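YonK protein (Bacillus subtilis, PDB 2H4O) is of unknown function, a small SPbeta prophage-encoded protein that assembles into an octamer. Local coordinates at the interface of chains A and B. Numbering follows the deposited sequence. Chains: chain A/B, YonK protein.

Contact 1: the interface of chains A and B. Residues chain A 39-40, 42-44; chain B 15-18.
The ring of B:Phe15 and the selenium-bearing tip of B:Met17 (selenomethionine) rest against the end of helix 35-40 and the loop that follows it in chain A, forming the apolar centre of a helix-end-to-strand contact in the YonK octamer. B:Phe15 belongs to the short strand 14-16, and its CG stands anti to the backbone N (chi1 -178°), which carries the ring towards chain A. The ring arrives edge first: the carbonyl oxygen A:Leu39 O lies in its plane, 3.5 Å from B:Phe15 CE2, while the far ring corner, CZ, approaches the branch carbon CG of A:Leu39 at 4.0 Å. The leucine side chain and the ring cross at about a right angle. Nearer the root of the ring, B:Phe15 CD2 lies 3.7 Å from A:Asn43 CA. One face of the ring is capped from within its own chain by the backbone N of B:Met17, above the ring centre.

The B:Met17 chain runs out straight and then bends at chi3 (50°), laying its selenium and terminal methyl over the backbone and beta-carbon of A:Ser40. Its CE is 3.4 Å from A:Ser40 CB, and the selenium faces A:Ser40 CA. Nearer its root, B:Met17 CB packs 3.5 Å from the amide carbon CG of A:Asn43, whose side chain crosses that of the selenomethionine roughly at right angles.

A:Asn43 has more of its surface buried by the partner than the other residues described here, and leads to the polar rim. Its OD1 points at the backbone N of B:Met17, but the modelled separation is too short to be reliable, which leaves the amide pose doubtful. As modelled, ND2 lies on the side of the B:Asp18 carboxylate, 3.5 Å from its OD1, with the two planes nearly perpendicular. At the rim, A:Gly44 N donates a hydrogen bond of 2.7 Å to B:Phe15 O, nearly along the C=O axis, tying the loop of chain A to the strand of chain B.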
loop_
_atom_site.group_PDB
_atom_site.type_symbol
_atom_site.label_atom_id
_atom_site.label_comp_id
_atom_site.label_asym_id
_atom_site.label_seq_id
_atom_site.Cartn_x
_atom_site.Cartn_y
_atom_site.Cartn_z
ATOM N N LEU A 39 11.327 -4.056 -23.224
ATOM C CA LEU A 39 12.311 -4.809 -22.472
ATOM C C LEU A 39 13.718 -4.359 -22.729
ATOM O O LEU A 39 14.519 -4.337 -21.831
ATOM C CB LEU A 39 12.175 -6.286 -22.796
ATOM C CG LEU A 39 11.998 -7.271 -21.648
ATOM C CD1 LEU A 39 10.920 -6.770 -20.700
ATOM C CD2 LEU A 39 11.635 -8.620 -22.224
ATOM N N SER A 40 14.025 -3.995 -23.963
ATOM C CA SER A 40 15.378 -3.572 -24.300
ATOM C C SER A 40 15.822 -2.293 -23.631
ATOM O O SER A 40 17.005 -2.079 -23.436
ATOM C CB SER A 40 15.520 -3.407 -25.799
ATOM O OG SER A 40 14.766 -2.312 -26.235
ATOM N N PHE A 42 15.727 -1.687 -20.854
ATOM C CA PHE A 42 16.287 -2.068 -19.561
ATOM C C PHE A 42 17.471 -3.039 -19.631
ATOM O O PHE A 42 18.108 -3.328 -18.614
ATOM C CB PHE A 42 15.189 -2.664 -18.663
ATOM C CG PHE A 42 14.086 -1.697 -18.312
ATOM C CD1 PHE A 42 12.858 -1.746 -18.967
ATOM C CD2 PHE A 42 14.266 -0.758 -17.303
ATOM C CE1 PHE A 42 11.832 -0.889 -18.618
ATOM C CE2 PHE A 42 13.241 0.111 -16.945
ATOM C CZ PHE A 42 12.020 0.043 -17.605
ATOM N N ASN A 43 17.779 -3.530 -20.823
ATOM C CA ASN A 43 18.893 -4.449 -20.969
ATOM C C ASN A 43 20.212 -3.871 -20.484
ATOM O O ASN A 43 20.670 -2.860 -20.984
ATOM C CB ASN A 43 19.046 -4.873 -22.422
ATOM C CG ASN A 43 20.116 -5.931 -22.605
ATOM O OD1 ASN A 43 20.049 -7.000 -22.001
ATOM N ND2 ASN A 43 21.105 -5.642 -23.441
ATOM N N GLY A 44 20.816 -4.528 -19.503
ATOM C CA GLY A 44 22.082 -4.068 -18.975
ATOM C C GLY A 44 22.029 -3.404 -17.618
ATOM O O GLY A 44 22.988 -2.756 -17.211
ATOM N N PHE B 15 19.787 -7.486 -15.452
ATOM C CA PHE B 15 19.149 -7.965 -16.671
ATOM C C PHE B 15 19.965 -7.947 -17.946
ATOM O O PHE B 15 20.475 -6.920 -18.366
ATOM C CB PHE B 15 17.871 -7.182 -16.907
ATOM C CG PHE B 15 17.110 -7.622 -18.111
ATOM C CD1 PHE B 15 16.785 -8.956 -18.286
ATOM C CD2 PHE B 15 16.639 -6.696 -19.036
ATOM C CE1 PHE B 15 15.992 -9.367 -19.364
ATOM C CE2 PHE B 15 15.844 -7.105 -20.112
ATOM C CZ PHE B 15 15.521 -8.448 -20.268
ATOM N N ASP B 16 20.064 -9.117 -18.567
ATOM C CA ASP B 16 20.783 -9.295 -19.819
ATOM C C ASP B 16 19.800 -9.930 -20.797
ATOM O O ASP B 16 19.524 -11.136 -20.741
ATOM C CB ASP B 16 21.992 -10.198 -19.622
ATOM C CG ASP B 16 22.920 -10.189 -20.823
ATOM O OD1 ASP B 16 22.543 -10.733 -21.890
ATOM O OD2 ASP B 16 24.023 -9.621 -20.701
HETATM N N MSE B 17 19.273 -9.088 -21.683
HETATM C CA MSE B 17 18.278 -9.491 -22.653
HETATM C C MSE B 17 18.831 -10.251 -23.827
HETATM O O MSE B 17 18.073 -10.844 -24.591
HETATM C CB MSE B 17 17.536 -8.264 -23.155
HETATM C CG MSE B 17 16.377 -8.597 -24.065
HETATM SE SE MSE B 17 15.682 -7.022 -24.884
HETATM C CE MSE B 17 17.367 -6.248 -25.562
ATOM N N ASP B 18 20.154 -10.231 -23.967
ATOM C CA ASP B 18 20.830 -10.919 -25.074
ATOM C C ASP B 18 20.723 -12.421 -24.833
ATOM O O ASP B 18 20.342 -13.181 -25.725
ATOM C CB ASP B 18 22.295 -10.480 -25.139
ATOM C CG ASP B 18 22.461 -8.982 -24.905
ATOM O OD1 ASP B 18 21.865 -8.191 -25.669
ATOM O OD2 ASP B 18 23.176 -8.591 -23.947
#

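Contact 2: the interface of chains A and B. Residues chain A 4-8; chain B 51-54.
A:His7 and B:Glu53 pair backbone to backbone in an antiparallel beta bridge, A:His7 N donating to B:Glu53 O (3.0 Å) and B:Glu53 N to A:His7 O (2.9 Å), so that strand 4-12 of one YonK chain and strand 46-55 of the other form an intermolecular sheet. A:Val6 with B:Glu54 and A:Gln8 with B:Lys52 continue the register on either side.

Near the start of the A strand, A:Lys4 reaches across to B:Glu54. Its CG sits between the backbone N and carbonyl carbon (chi1 54°), and the chain then extends, bringing NZ 2.8 Å from B:Glu54 OE1 in a hydrogen-bonded salt bridge. The ammonium group meets this oxygen from above the carboxylate plane, 43° out of it. The lysine methylene CD also packs 3.9 Å from the carboxylate carbon CD of B:Glu54. Within chain B, B:Lys52 NZ approaches the same OE1 at 3.8 Å, a longer salt bridge. The carboxylate thus lies near two ammonium groups and may offset their mutual repulsion.

B:Lys52 CG, anti to the backbone N (chi1 -174°), packs 3.9 Å from A:Val6 CG2, whose side chain is incompletely modelled; beyond it the chain bends at chi2 and chi3 on its way to B:Glu54. The same CG lies 3.7 Å from the amide oxygen OE1 of A:Gln8, whose extended chain crosses the lysine obliquely. B:Glu53 OE2 lies at the in-plane edge of the A:His7 ring, facing CD2.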
loop_
_atom_site.group_PDB
_atom_site.type_symbol
_atom_site.label_atom_id
_atom_site.label_comp_id
_atom_site.label_asym_id
_atom_site.label_seq_id
_atom_site.Cartn_x
_atom_site.Cartn_y
_atom_site.Cartn_z
ATOM N N LYS A 4 16.503 8.619 -4.610
ATOM C CA LYS A 4 16.763 7.844 -5.788
ATOM C C LYS A 4 15.916 8.272 -6.960
ATOM O O LYS A 4 14.932 8.987 -6.814
ATOM C CB LYS A 4 16.497 6.379 -5.484
ATOM C CG LYS A 4 15.137 6.106 -4.932
ATOM C CD LYS A 4 14.853 4.624 -4.920
ATOM C CE LYS A 4 13.651 4.314 -4.018
ATOM N NZ LYS A 4 13.004 2.992 -4.297
ATOM N N LYS A 5 16.322 7.807 -8.131
ATOM C CA LYS A 5 15.621 8.050 -9.383
ATOM C C LYS A 5 14.991 6.698 -9.776
ATOM O O LYS A 5 15.664 5.697 -9.899
ATOM C CB LYS A 5 16.624 8.487 -10.455
ATOM C CG LYS A 5 16.021 8.738 -11.832
ATOM C CD LYS A 5 17.080 8.777 -12.931
ATOM C CE LYS A 5 18.205 9.736 -12.597
ATOM N NZ LYS A 5 19.431 9.468 -13.426
ATOM N N VAL A 6 13.689 6.659 -9.947
ATOM C CA VAL A 6 13.057 5.427 -10.344
ATOM C C VAL A 6 12.510 5.579 -11.768
ATOM O O VAL A 6 12.090 6.654 -12.168
ATOM C CB VAL A 6 11.954 5.049 -9.359
ATOM C CG2 VAL A 6 11.098 4.015 -9.956
ATOM N N HIS A 7 12.584 4.514 -12.556
ATOM C CA HIS A 7 12.071 4.512 -13.922
ATOM C C HIS A 7 11.318 3.200 -14.029
ATOM O O HIS A 7 11.897 2.142 -13.890
ATOM C CB HIS A 7 13.204 4.541 -14.934
ATOM C CG HIS A 7 12.762 4.242 -16.334
ATOM N ND1 HIS A 7 11.682 4.862 -16.924
ATOM C CD2 HIS A 7 13.250 3.382 -17.262
ATOM C CE1 HIS A 7 11.517 4.397 -18.154
ATOM N NE2 HIS A 7 12.457 3.499 -18.382
ATOM N N GLN A 8 10.026 3.261 -14.285
ATOM C CA GLN A 8 9.247 2.051 -14.321
ATOM C C GLN A 8 8.265 1.922 -15.490
ATOM O O GLN A 8 7.663 2.905 -15.871
ATOM C CB GLN A 8 8.495 1.947 -13.005
ATOM C CG GLN A 8 7.616 0.785 -12.929
ATOM C CD GLN A 8 6.911 0.693 -11.638
ATOM O OE1 GLN A 8 7.443 1.070 -10.582
ATOM N NE2 GLN A 8 5.697 0.164 -11.684
ATOM N N VAL B 51 8.323 -3.485 -14.957
ATOM C CA VAL B 51 9.777 -3.503 -15.032
ATOM C C VAL B 51 10.233 -2.173 -14.441
ATOM O O VAL B 51 9.913 -1.084 -14.933
ATOM C CB VAL B 51 10.245 -3.676 -16.485
ATOM C CG1 VAL B 51 11.729 -3.720 -16.532
ATOM C CG2 VAL B 51 9.652 -4.964 -17.067
ATOM N N LYS B 52 10.972 -2.268 -13.359
ATOM C CA LYS B 52 11.400 -1.086 -12.633
ATOM C C LYS B 52 12.900 -1.127 -12.602
ATOM O O LYS B 52 13.487 -2.203 -12.563
ATOM C CB LYS B 52 10.814 -1.128 -11.183
ATOM C CG LYS B 52 11.037 0.097 -10.317
ATOM C CD LYS B 52 11.387 -0.255 -8.897
ATOM C CE LYS B 52 10.222 -0.816 -8.124
ATOM N NZ LYS B 52 10.630 -1.365 -6.780
ATOM N N GLU B 53 13.501 0.051 -12.644
ATOM C CA GLU B 53 14.932 0.213 -12.598
ATOM C C GLU B 53 15.168 1.443 -11.759
ATOM O O GLU B 53 14.765 2.516 -12.150
ATOM C CB GLU B 53 15.488 0.469 -13.977
ATOM C CG GLU B 53 16.960 0.856 -13.918
ATOM C CD GLU B 53 17.448 1.610 -15.152
ATOM O OE1 GLU B 53 18.659 1.927 -15.205
ATOM O OE2 GLU B 53 16.625 1.897 -16.062
ATOM N N GLU B 54 15.803 1.313 -10.603
ATOM C CA GLU B 54 16.054 2.486 -9.788
ATOM C C GLU B 54 17.552 2.765 -9.577
ATOM O O GLU B 54 18.309 1.876 -9.272
ATOM C CB GLU B 54 15.296 2.354 -8.464
ATOM C CG GLU B 54 15.418 1.026 -7.762
ATOM C CD GLU B 54 14.820 1.039 -6.358
ATOM O OE1 GLU B 54 13.571 1.027 -6.248
ATOM O OE2 GLU B 54 15.617 1.077 -5.375
#

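The C-alpha centres of contact 1 and contact 2 lie about 14 Å apart, and the two share no residue. In contact 1 chain A supplies the C-terminal end of helix 35-40 and the following loop; in contact 2 it supplies strand 4-12. Chain B contributes strand 14-16 and the residues after it to contact 1, and strand 46-55 to contact 2. A loop-and-side-chain contact thus accompanies a strand pairing within one two-fold interface, and each has a twin with the chains exchanged. Joining the same two chains through different elements should restrict their relative movement, making this pair a plausible building unit of the octamer.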